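Local coordinates for protein chitinase (Paenibacillus sp. FPU-7, PDB 5GZT) that probably catalyses the random endo-hydrolysis of beta-1,4 linkages between N-acetylglucosamine units in chitin and chitodextrins, at residues A942-I950 with F996-Y1005. Residues are numbered along the deposited sequence; the frame is centred on the assembly and turned at random.
Sequences ASAAAPIYI and FSADSVLTAY
Tyr1005 reaches from helix 998-1007 to the residues between strand 938-943 and helix 947-952, joining two neighbouring beta-alpha elements in the TIM barrel of a glycosyl hydrolase family 18 domain. Its hydroxyl is held twice. OH donates to Ala944 O at 2.6 Å, tilted 28° from the carbonyl plane, while the acceptor itself lies in the plane of the phenol ring, at its edge. The same OH accepts from Ser943 OG at 2.9 Å; a chi1 of 62° sets OG between the serine's backbone N and carbonyl carbon, from where it meets the phenol oxygen. Two successive residues, Ser943 and Ala944, are thereby tied through one hydroxyl of a buried tyrosine. A phenylalanine in its place would probably leave Ala944 O and Ser943 OG without this shared partner, even if the ring kept its apolar contacts. On the ring's flank, Ile950 brings CG1 to 4.1 Å from Tyr1005 CE1 and lays CD1 against the methyl of Ala1004, so its CG1-CD1 branch packs helix 947-952 on helix 998-1007. Leu955 of the following helix touches both Ile950 and Tyr1005. Nearer the start of helix 998-1007, which Ser997 and Ser1000 close with a capping box, Ala945 sets its CB 3.7 Å from Val1001 CG2. Phe996, just before the cap, presents its ring edge: Ala945 O lies there, near the ring plane, 3.8 Å from Phe996 CE1, and Tyr972 meets the ring with planes about 20° apart. At the outer end of the contact, Phe996 CZ touches Pro947 CD at 3.9 Å.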
loop_
_atom_site.group_PDB
_atom_site.type_symbol
_atom_site.label_atom_id
_atom_site.label_comp_id
_atom_site.label_asym_id
_atom_site.label_seq_id
_atom_site.Cartn_x
_atom_site.Cartn_y
_atom_site.Cartn_z
ATOM N N ALA B 942 -16.520 -38.506 13.804
ATOM C CA ALA B 942 -16.946 -37.099 13.787
ATOM C C ALA B 942 -15.778 -36.283 14.154
ATOM O O ALA B 942 -15.065 -36.654 15.060
ATOM C CB ALA B 942 -18.013 -36.832 14.789
ATOM N N SER B 943 -15.591 -35.146 13.480
ATOM C CA SER B 943 -14.422 -34.300 13.619
ATOM C C SER B 943 -14.804 -32.816 13.697
ATOM O O SER B 943 -15.933 -32.408 13.364
ATOM C CB SER B 943 -13.433 -34.579 12.474
ATOM O OG SER B 943 -13.999 -34.269 11.201
ATOM N N ALA B 944 -13.884 -32.004 14.201
ATOM C CA ALA B 944 -14.151 -30.620 14.541
ATOM C C ALA B 944 -13.482 -29.641 13.549
ATOM O O ALA B 944 -12.575 -30.000 12.761
ATOM C CB ALA B 944 -13.766 -30.318 15.994
ATOM N N ALA B 945 -13.937 -28.411 13.645
ATOM C CA ALA B 945 -13.590 -27.316 12.703
ATOM C C ALA B 945 -12.345 -26.542 13.062
ATOM O O ALA B 945 -11.692 -26.016 12.175
ATOM C CB ALA B 945 -14.774 -26.361 12.576
ATOM N N ALA B 946 -12.006 -26.455 14.350
ATOM C CA ALA B 946 -10.989 -25.526 14.783
ATOM C C ALA B 946 -9.574 -25.886 14.374
ATOM O O ALA B 946 -9.199 -27.090 14.283
ATOM C CB ALA B 946 -11.054 -25.327 16.288
ATOM N N PRO B 947 -8.727 -24.837 14.186
ATOM C CA PRO B 947 -7.374 -25.226 13.822
ATOM C C PRO B 947 -6.733 -26.095 14.911
ATOM O O PRO B 947 -5.882 -26.891 14.607
ATOM C CB PRO B 947 -6.617 -23.883 13.642
ATOM C CG PRO B 947 -7.739 -22.904 13.303
ATOM C CD PRO B 947 -9.024 -23.432 13.918
ATOM N N ILE B 948 -7.113 -25.953 16.157
ATOM C CA ILE B 948 -6.494 -26.777 17.200
ATOM C C ILE B 948 -6.817 -28.268 17.007
ATOM O O ILE B 948 -5.921 -29.141 17.134
ATOM C CB ILE B 948 -6.839 -26.294 18.620
ATOM C CG1 ILE B 948 -5.933 -27.013 19.625
ATOM C CG2 ILE B 948 -8.292 -26.409 18.941
ATOM C CD1 ILE B 948 -6.030 -26.506 21.039
ATOM N N TYR B 949 -8.028 -28.517 16.579
ATOM C CA TYR B 949 -8.473 -29.915 16.202
ATOM C C TYR B 949 -7.613 -30.453 15.096
ATOM O O TYR B 949 -6.994 -31.542 15.215
ATOM C CB TYR B 949 -9.981 -30.017 15.846
ATOM C CG TYR B 949 -10.324 -31.458 15.587
ATOM C CD1 TYR B 949 -10.696 -32.329 16.652
ATOM C CD2 TYR B 949 -10.225 -31.990 14.352
ATOM C CE1 TYR B 949 -10.983 -33.690 16.420
ATOM C CE2 TYR B 949 -10.486 -33.376 14.095
ATOM C CZ TYR B 949 -10.851 -34.213 15.142
ATOM O OH TYR B 949 -11.134 -35.524 14.904
ATOM N N ILE B 950 -7.452 -29.652 14.059
ATOM C CA ILE B 950 -6.664 -30.066 12.900
ATOM C C ILE B 950 -5.186 -30.410 13.260
ATOM O O ILE B 950 -4.519 -31.344 12.735
ATOM C CB ILE B 950 -6.811 -28.963 11.816
ATOM C CG1 ILE B 950 -8.222 -28.978 11.228
ATOM C CG2 ILE B 950 -5.841 -29.217 10.687
ATOM C CD1 ILE B 950 -8.544 -27.812 10.338
ATOM N N PHE B 996 -14.902 -18.572 9.994
ATOM C CA PHE B 996 -15.256 -19.994 9.765
ATOM C C PHE B 996 -16.418 -20.188 8.866
ATOM O O PHE B 996 -17.433 -19.518 8.972
ATOM C CB PHE B 996 -15.664 -20.674 11.089
ATOM C CG PHE B 996 -14.525 -20.941 11.983
ATOM C CD1 PHE B 996 -13.740 -22.078 11.797
ATOM C CD2 PHE B 996 -14.204 -20.062 13.048
ATOM C CE1 PHE B 996 -12.631 -22.323 12.623
ATOM C CE2 PHE B 996 -13.118 -20.322 13.884
ATOM C CZ PHE B 996 -12.334 -21.458 13.674
ATOM N N SER B 997 -16.258 -21.110 7.945
ATOM C CA SER B 997 -17.401 -21.633 7.221
ATOM C C SER B 997 -17.162 -23.068 6.874
ATOM O O SER B 997 -16.035 -23.524 6.929
ATOM C CB SER B 997 -17.623 -20.795 5.935
ATOM O OG SER B 997 -16.490 -20.827 5.134
ATOM N N ALA B 998 -18.178 -23.725 6.360
ATOM C CA ALA B 998 -18.007 -25.059 5.800
ATOM C C ALA B 998 -16.910 -25.045 4.748
ATOM O O ALA B 998 -16.071 -25.930 4.708
ATOM C CB ALA B 998 -19.287 -25.576 5.201
ATOM N N ASP B 999 -16.954 -24.055 3.857
ATOM C CA ASP B 999 -15.979 -23.894 2.778
ATOM C C ASP B 999 -14.614 -23.791 3.339
ATOM O O ASP B 999 -13.702 -24.530 2.881
ATOM C CB ASP B 999 -16.359 -22.646 1.892
ATOM C CG ASP B 999 -15.430 -22.449 0.737
ATOM O OD1 ASP B 999 -15.171 -23.424 0.003
ATOM O OD2 ASP B 999 -14.860 -21.345 0.622
ATOM N N SER B 1000 -14.392 -22.900 4.314
ATOM C CA SER B 1000 -13.054 -22.699 4.834
ATOM C C SER B 1000 -12.578 -23.934 5.587
ATOM O O SER B 1000 -11.407 -24.353 5.402
ATOM C CB SER B 1000 -12.929 -21.502 5.778
ATOM O OG SER B 1000 -13.552 -21.713 7.024
ATOM N N VAL B 1001 -13.472 -24.546 6.345
ATOM C CA VAL B 1001 -13.072 -25.765 7.126
ATOM C C VAL B 1001 -12.744 -26.966 6.241
ATOM O O VAL B 1001 -11.680 -27.621 6.331
ATOM C CB VAL B 1001 -14.188 -26.131 8.117
ATOM C CG1 VAL B 1001 -13.851 -27.419 8.837
ATOM C CG2 VAL B 1001 -14.334 -25.065 9.124
ATOM N N LEU B 1002 -13.642 -27.208 5.297
ATOM C CA LEU B 1002 -13.463 -28.361 4.397
ATOM C C LEU B 1002 -12.346 -28.143 3.410
ATOM O O LEU B 1002 -11.614 -29.126 3.045
ATOM C CB LEU B 1002 -14.764 -28.696 3.766
ATOM C CG LEU B 1002 -15.824 -29.100 4.759
ATOM C CD1 LEU B 1002 -17.181 -29.127 4.082
ATOM C CD2 LEU B 1002 -15.518 -30.456 5.344
ATOM N N THR B 1003 -12.040 -26.861 3.069
ATOM C CA THR B 1003 -10.802 -26.612 2.361
ATOM C C THR B 1003 -9.580 -26.937 3.171
ATOM O O THR B 1003 -8.618 -27.538 2.627
ATOM C CB THR B 1003 -10.753 -25.133 1.855
ATOM O OG1 THR B 1003 -11.844 -24.963 0.968
ATOM C CG2 THR B 1003 -9.492 -24.787 1.133
ATOM N N ALA B 1004 -9.530 -26.507 4.432
ATOM C CA ALA B 1004 -8.415 -26.796 5.265
ATOM C C ALA B 1004 -8.250 -28.283 5.457
ATOM O O ALA B 1004 -7.154 -28.759 5.488
ATOM C CB ALA B 1004 -8.562 -26.157 6.619
ATOM N N TYR B 1005 -9.318 -29.043 5.574
ATOM C CA TYR B 1005 -9.132 -30.534 5.622
ATOM C C TYR B 1005 -8.466 -31.069 4.343
ATOM O O TYR B 1005 -7.530 -31.949 4.339
ATOM C CB TYR B 1005 -10.475 -31.253 5.832
ATOM C CG TYR B 1005 -10.895 -31.424 7.272
ATOM C CD1 TYR B 1005 -11.167 -30.332 8.094
ATOM C CD2 TYR B 1005 -11.097 -32.692 7.798
ATOM C CE1 TYR B 1005 -11.556 -30.494 9.431
ATOM C CE2 TYR B 1005 -11.489 -32.860 9.132
ATOM C CZ TYR B 1005 -11.712 -31.803 9.934
ATOM O OH TYR B 1005 -12.149 -32.054 11.216
#